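Local structure of fructose 1-phosphate kinase (Staphylococcus aureus, 2JG5) at residues Q212-S217 against I224-E229; I230-V235 against V298-L303. The protein probably catalyses the ATP-dependent phosphorylation of fructose 1-phosphate to fructose 1,6-bisphosphate, as a member of the PfkB carbohydrate kinase family. One frame throughout, in Å; residues are numbered along the deposited sequence.

Interaction 1. Residues Q212-S217 against I224-E229; sequences QSVIVS and IYIDKE
Ile226 lays its CD1 methyl against Val216, 3.7 Å from CG2, on the tightly packed face of this antiparallel pair. CG1 of Ile226 is anti to the carbonyl carbon (chi1 -51°), and chi2 of 91° turns CD1 back toward the partner strand, where Ile226 CD1 also comes within 3.5 Å of Val214 O. Helix 196-208 closes this face: Val207 touches Val214, and Val199 meets both Val216 and Ile224. Two hydrogen-bonded pairs, Val214 with Ile226 and Val216 with Ile224, hold the backbones together; the bond from Val216 N to Ile224 O is short (2.7 Å) and nearly straight, at 168°. The two strands form a beta hairpin at one edge of the four-stranded antiparallel sheet in this PfkB-family kinase of the ribokinase clan. On the other face Ile215 brings CG1 to the ring edge of Tyr225, 4.1 Å from CD1, while Phe177 packs on Ile215 and Ser213. The tyrosine ring slants across to the partner strand, bringing Tyr225 OH 3.2 Å from Ser213 CB, and OH makes a weak hydrogen bond to Asp227 OD1. Ser213 OG is taken up by Leu176 O. Beyond Ser213 the chains part and the contact loosens toward solvent: exposed Gln212 and Lys228 are joined through one water, which donates to Gln212 O (2.6 Å) and accepts from Lys228 N (2.8 Å).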
loop_
_atom_site.group_PDB
_atom_site.type_symbol
_atom_site.label_atom_id
_atom_site.label_comp_id
_atom_site.label_asym_id
_atom_site.label_seq_id
_atom_site.Cartn_x
_atom_site.Cartn_y
_atom_site.Cartn_z
ATOM N N GLN A 212 6.678 38.835 6.651
ATOM C CA GLN A 212 7.852 39.352 7.350
ATOM C C GLN A 212 9.080 39.286 6.444
ATOM O O GLN A 212 9.965 40.143 6.505
ATOM C CB GLN A 212 8.096 38.588 8.656
ATOM C CG GLN A 212 7.158 38.982 9.805
ATOM C CD GLN A 212 7.505 38.275 11.113
ATOM O OE1 GLN A 212 8.628 38.376 11.619
ATOM N NE2 GLN A 212 6.540 37.550 11.662
ATOM N N SER A 213 9.109 38.260 5.596
ATOM C CA SER A 213 10.118 38.110 4.560
ATOM C C SER A 213 9.612 37.117 3.515
ATOM O O SER A 213 8.581 36.474 3.717
ATOM C CB SER A 213 11.446 37.641 5.150
ATOM O OG SER A 213 11.299 36.427 5.854
ATOM N N VAL A 214 10.328 37.007 2.399
ATOM C CA VAL A 214 9.904 36.168 1.282
ATOM C C VAL A 214 11.134 35.548 0.643
ATOM O O VAL A 214 12.094 36.253 0.347
ATOM C CB VAL A 214 9.145 36.986 0.185
ATOM C CG1 VAL A 214 8.769 36.110 -1.009
ATOM C CG2 VAL A 214 7.905 37.667 0.747
ATOM N N ILE A 215 11.102 34.233 0.451
ATOM C CA ILE A 215 12.099 33.551 -0.375
ATOM C C ILE A 215 11.462 33.218 -1.709
ATOM O O ILE A 215 10.396 32.610 -1.760
ATOM C CB ILE A 215 12.636 32.259 0.271
ATOM C CG1 ILE A 215 13.343 32.572 1.586
ATOM C CG2 ILE A 215 13.596 31.550 -0.676
ATOM C CD1 ILE A 215 13.642 31.333 2.424
ATOM N N VAL A 216 12.106 33.641 -2.787
ATOM C CA VAL A 216 11.592 33.366 -4.115
ATOM C C VAL A 216 12.524 32.371 -4.793
ATOM O O VAL A 216 13.714 32.648 -5.007
ATOM C CB VAL A 216 11.423 34.641 -4.961
ATOM C CG1 VAL A 216 10.841 34.299 -6.323
ATOM C CG2 VAL A 216 10.531 35.631 -4.256
ATOM N N SER A 217 11.973 31.204 -5.106
ATOM C CA SER A 217 12.729 30.137 -5.719
ATOM C C SER A 217 12.903 30.404 -7.208
ATOM O O SER A 217 11.945 30.725 -7.915
ATOM C CB SER A 217 12.023 28.800 -5.484
ATOM O OG SER A 217 12.830 27.715 -5.918
ATOM N N ILE A 224 16.090 34.195 -4.209
ATOM C CA ILE A 224 16.210 35.531 -3.653
ATOM C C ILE A 224 15.418 35.646 -2.363
ATOM O O ILE A 224 14.236 35.295 -2.304
ATOM C CB ILE A 224 15.802 36.634 -4.662
ATOM C CG1 ILE A 224 16.758 36.616 -5.865
ATOM C CG2 ILE A 224 15.779 38.010 -3.976
ATOM C CD1 ILE A 224 16.390 37.522 -6.979
ATOM N N TYR A 225 16.093 36.126 -1.328
ATOM C CA TYR A 225 15.447 36.432 -0.069
ATOM C C TYR A 225 15.102 37.916 -0.092
ATOM O O TYR A 225 15.940 38.735 -0.474
ATOM C CB TYR A 225 16.384 36.110 1.101
ATOM C CG TYR A 225 15.887 36.635 2.428
ATOM C CD1 TYR A 225 15.115 35.834 3.276
ATOM C CD2 TYR A 225 16.164 37.942 2.824
ATOM C CE1 TYR A 225 14.656 36.321 4.488
ATOM C CE2 TYR A 225 15.703 38.441 4.025
ATOM C CZ TYR A 225 14.956 37.627 4.853
ATOM O OH TYR A 225 14.510 38.136 6.044
ATOM N N ILE A 226 13.872 38.254 0.296
ATOM C CA ILE A 226 13.452 39.658 0.375
ATOM C C ILE A 226 12.891 40.020 1.759
ATOM O O ILE A 226 11.994 39.344 2.271
ATOM C CB ILE A 226 12.404 40.058 -0.719
ATOM C CG1 ILE A 226 12.855 39.654 -2.123
ATOM C CG2 ILE A 226 12.121 41.559 -0.671
ATOM C CD1 ILE A 226 12.393 38.271 -2.556
ATOM N N ASP A 227 13.424 41.110 2.313
ATOM C CA ASP A 227 13.088 41.671 3.626
ATOM C C ASP A 227 12.507 43.055 3.419
ATOM O O ASP A 227 12.507 43.562 2.294
ATOM C CB ASP A 227 14.402 41.890 4.377
ATOM C CG ASP A 227 14.382 41.359 5.762
ATOM O OD1 ASP A 227 13.403 40.669 6.122
ATOM O OD2 ASP A 227 15.367 41.619 6.478
ATOM N N LYS A 228 12.075 43.701 4.503
ATOM C CA LYS A 228 11.749 45.138 4.467
ATOM C C LYS A 228 13.035 45.963 4.343
ATOM O O LYS A 228 13.031 47.064 3.786
ATOM C CB LYS A 228 10.966 45.566 5.721
ATOM C CG LYS A 228 10.302 46.953 5.646
ATOM C CD LYS A 228 9.842 47.437 7.043
ATOM C CE LYS A 228 9.665 48.969 7.122
ATOM N NZ LYS A 228 8.262 49.458 6.909
ATOM N N GLU A 229 14.137 45.414 4.848
ATOM C CA GLU A 229 15.390 46.157 4.945
ATOM C C GLU A 229 16.513 45.682 4.003
ATOM O O GLU A 229 17.474 46.418 3.780
ATOM C CB GLU A 229 15.867 46.220 6.411
ATOM C CG GLU A 229 16.028 44.862 7.109
ATOM C CD GLU A 229 16.132 44.953 8.643
ATOM O OE1 GLU A 229 16.613 45.990 9.173
ATOM O OE2 GLU A 229 15.729 43.968 9.315
HETATM O O HOH W 1 10.601 42.614 6.600
#

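Interaction 2. Residues I230-V235 against V298-L303; sequences ISIKAV and VTISVL
Leu303 folds its branched end over the backbone of strand 230-235, setting CG 3.8 Å from Lys233 CB and filling the hollow between Ser231 and Lys233. Leu303 CG stands anti to the carbonyl carbon (chi1 -80°), and Leu303 CB rests 3.2 Å from Ser231 OG, a hydroxyl that is hydrogen-bonded to Asp304 OD1. Ile200 of helix 196-208 touches both Ser231 and Leu303. On the other face the bumps are aliphatic. Ile230 and Val302 cross at about a right angle, with Ile230 CD1 meeting both valine methyls, CG1 and CG2. Farther along, Ile232 and Ile300 meet methyl to methyl, CG2 to CG2 at 3.8 Å. Strand 299-303, coming from the C-terminal end of the chain, forms an outer edge of the four-stranded antiparallel sheet, reached after a largely helical connection from strand 230-235. Ala234 presents only a methyl here, and the bent Ile300 (chi2 -53°) brings its CD1 to within 3.8 Å of Ala234 CB. Val298 also comes in, its CG1 4.2 Å from Ala234 CB, while Phe269 and Val273 of helix 265-280 touch the alanine from outside the pair. Five backbone hydrogen bonds join the strands; that from Lys233 N to Ser301 O is short, at 2.6 Å, and almost straight, at 175°.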
loop_
_atom_site.group_PDB
_atom_site.type_symbol
_atom_site.label_atom_id
_atom_site.label_comp_id
_atom_site.label_asym_id
_atom_site.label_seq_id
_atom_site.Cartn_x
_atom_site.Cartn_y
_atom_site.Cartn_z
ATOM N N ILE A 230 16.383 44.480 3.442
ATOM C CA ILE A 230 17.416 43.898 2.579
ATOM C C ILE A 230 16.845 42.879 1.571
ATOM O O ILE A 230 15.802 42.286 1.802
ATOM C CB ILE A 230 18.540 43.227 3.436
ATOM C CG1 ILE A 230 19.848 43.105 2.649
ATOM C CG2 ILE A 230 18.081 41.871 3.992
ATOM C CD1 ILE A 230 21.060 42.702 3.482
ATOM N N SER A 231 17.533 42.696 0.448
ATOM C CA SER A 231 17.303 41.528 -0.397
ATOM C C SER A 231 18.615 40.811 -0.693
ATOM O O SER A 231 19.646 41.443 -0.862
ATOM C CB SER A 231 16.556 41.886 -1.681
ATOM O OG SER A 231 17.278 42.825 -2.440
ATOM N N ILE A 232 18.579 39.488 -0.738
ATOM C CA ILE A 232 19.802 38.703 -0.892
ATOM C C ILE A 232 19.704 37.755 -2.084
ATOM O O ILE A 232 18.641 37.167 -2.359
ATOM C CB ILE A 232 20.151 37.909 0.406
ATOM C CG1 ILE A 232 20.301 38.865 1.594
ATOM C CG2 ILE A 232 21.453 37.088 0.233
ATOM C CD1 ILE A 232 19.825 38.297 2.901
ATOM N N LYS A 233 20.814 37.625 -2.800
ATOM C CA LYS A 233 20.879 36.696 -3.919
ATOM C C LYS A 233 21.738 35.496 -3.570
ATOM O O LYS A 233 22.913 35.636 -3.210
ATOM C CB LYS A 233 21.386 37.389 -5.187
ATOM C CG LYS A 233 21.457 36.488 -6.417
ATOM C CD LYS A 233 20.085 35.991 -6.854
ATOM C CE LYS A 233 20.183 34.889 -7.891
ATOM N NZ LYS A 233 20.504 35.415 -9.255
ATOM N N ALA A 234 21.134 34.316 -3.659
ATOM C CA ALA A 234 21.871 33.065 -3.537
ATOM C C ALA A 234 22.044 32.442 -4.917
ATOM O O ALA A 234 21.114 32.434 -5.737
ATOM C CB ALA A 234 21.160 32.114 -2.613
ATOM N N VAL A 235 23.244 31.942 -5.180
ATOM C CA VAL A 235 23.529 31.261 -6.428
ATOM C C VAL A 235 24.143 29.895 -6.092
ATOM O O VAL A 235 25.198 29.813 -5.459
ATOM C CB VAL A 235 24.467 32.116 -7.327
ATOM C CG1 VAL A 235 25.203 31.254 -8.326
ATOM C CG2 VAL A 235 23.685 33.224 -8.040
ATOM N N VAL A 298 27.764 27.826 -2.344
ATOM C CA VAL A 298 26.682 28.772 -2.579
ATOM C C VAL A 298 27.211 30.177 -2.334
ATOM O O VAL A 298 27.785 30.469 -1.281
ATOM C CB VAL A 298 25.434 28.464 -1.689
ATOM C CG1 VAL A 298 24.362 29.543 -1.836
ATOM C CG2 VAL A 298 24.858 27.099 -2.033
ATOM N N THR A 299 27.040 31.035 -3.330
ATOM C CA THR A 299 27.420 32.436 -3.199
ATOM C C THR A 299 26.258 33.266 -2.663
ATOM O O THR A 299 25.097 33.055 -3.041
ATOM C CB THR A 299 27.901 32.997 -4.533
ATOM O OG1 THR A 299 28.954 32.160 -5.023
ATOM C CG2 THR A 299 28.432 34.414 -4.365
ATOM N N ILE A 300 26.592 34.199 -1.773
ATOM C CA ILE A 300 25.626 35.103 -1.150
ATOM C C ILE A 300 25.990 36.537 -1.503
ATOM O O ILE A 300 27.143 36.949 -1.351
ATOM C CB ILE A 300 25.588 34.898 0.398
ATOM C CG1 ILE A 300 24.900 33.572 0.765
ATOM C CG2 ILE A 300 24.971 36.102 1.138
ATOM C CD1 ILE A 300 23.503 33.359 0.172
ATOM N N SER A 301 25.011 37.289 -1.990
ATOM C CA SER A 301 25.219 38.685 -2.336
ATOM C C SER A 301 24.029 39.515 -1.912
ATOM O O SER A 301 22.882 39.079 -2.044
ATOM C CB SER A 301 25.425 38.827 -3.841
ATOM O OG SER A 301 26.519 38.034 -4.254
ATOM N N VAL A 302 24.302 40.706 -1.390
ATOM C CA VAL A 302 23.247 41.664 -1.104
ATOM C C VAL A 302 22.838 42.299 -2.437
ATOM O O VAL A 302 23.684 42.782 -3.192
ATOM C CB VAL A 302 23.686 42.744 -0.075
ATOM C CG1 VAL A 302 22.588 43.757 0.153
ATOM C CG2 VAL A 302 24.056 42.106 1.249
ATOM N N LEU A 303 21.538 42.250 -2.725
ATOM C CA LEU A 303 20.981 42.877 -3.910
ATOM C C LEU A 303 20.697 44.346 -3.634
ATOM O O LEU A 303 21.126 45.214 -4.394
ATOM C CB LEU A 303 19.707 42.146 -4.362
ATOM C CG LEU A 303 19.940 40.860 -5.159
ATOM C CD1 LEU A 303 18.690 40.029 -5.236
ATOM C CD2 LEU A 303 20.430 41.205 -6.541
#

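Interactions 1 and 2 are successive parts of one antiparallel sheet, their centres about 11 Å apart. Interaction 1 pairs strand 214-217 with 223-226, and interaction 2 pairs 230-235 with 299-303; the middle strands 223-226 and 230-235 are neighbours in the sheet, and Ile232 N lies 2.8 Å from Tyr225 O, a probable hydrogen bond. Side chains continue across this seam: Ile224 CG1 lies 3.5 Å from Lys233 CD, and Ile232 packs on Tyr225. Helix 196-208 lies against both contacts. The centres lie about 16 and 21 Å from that of the chain, on the same side.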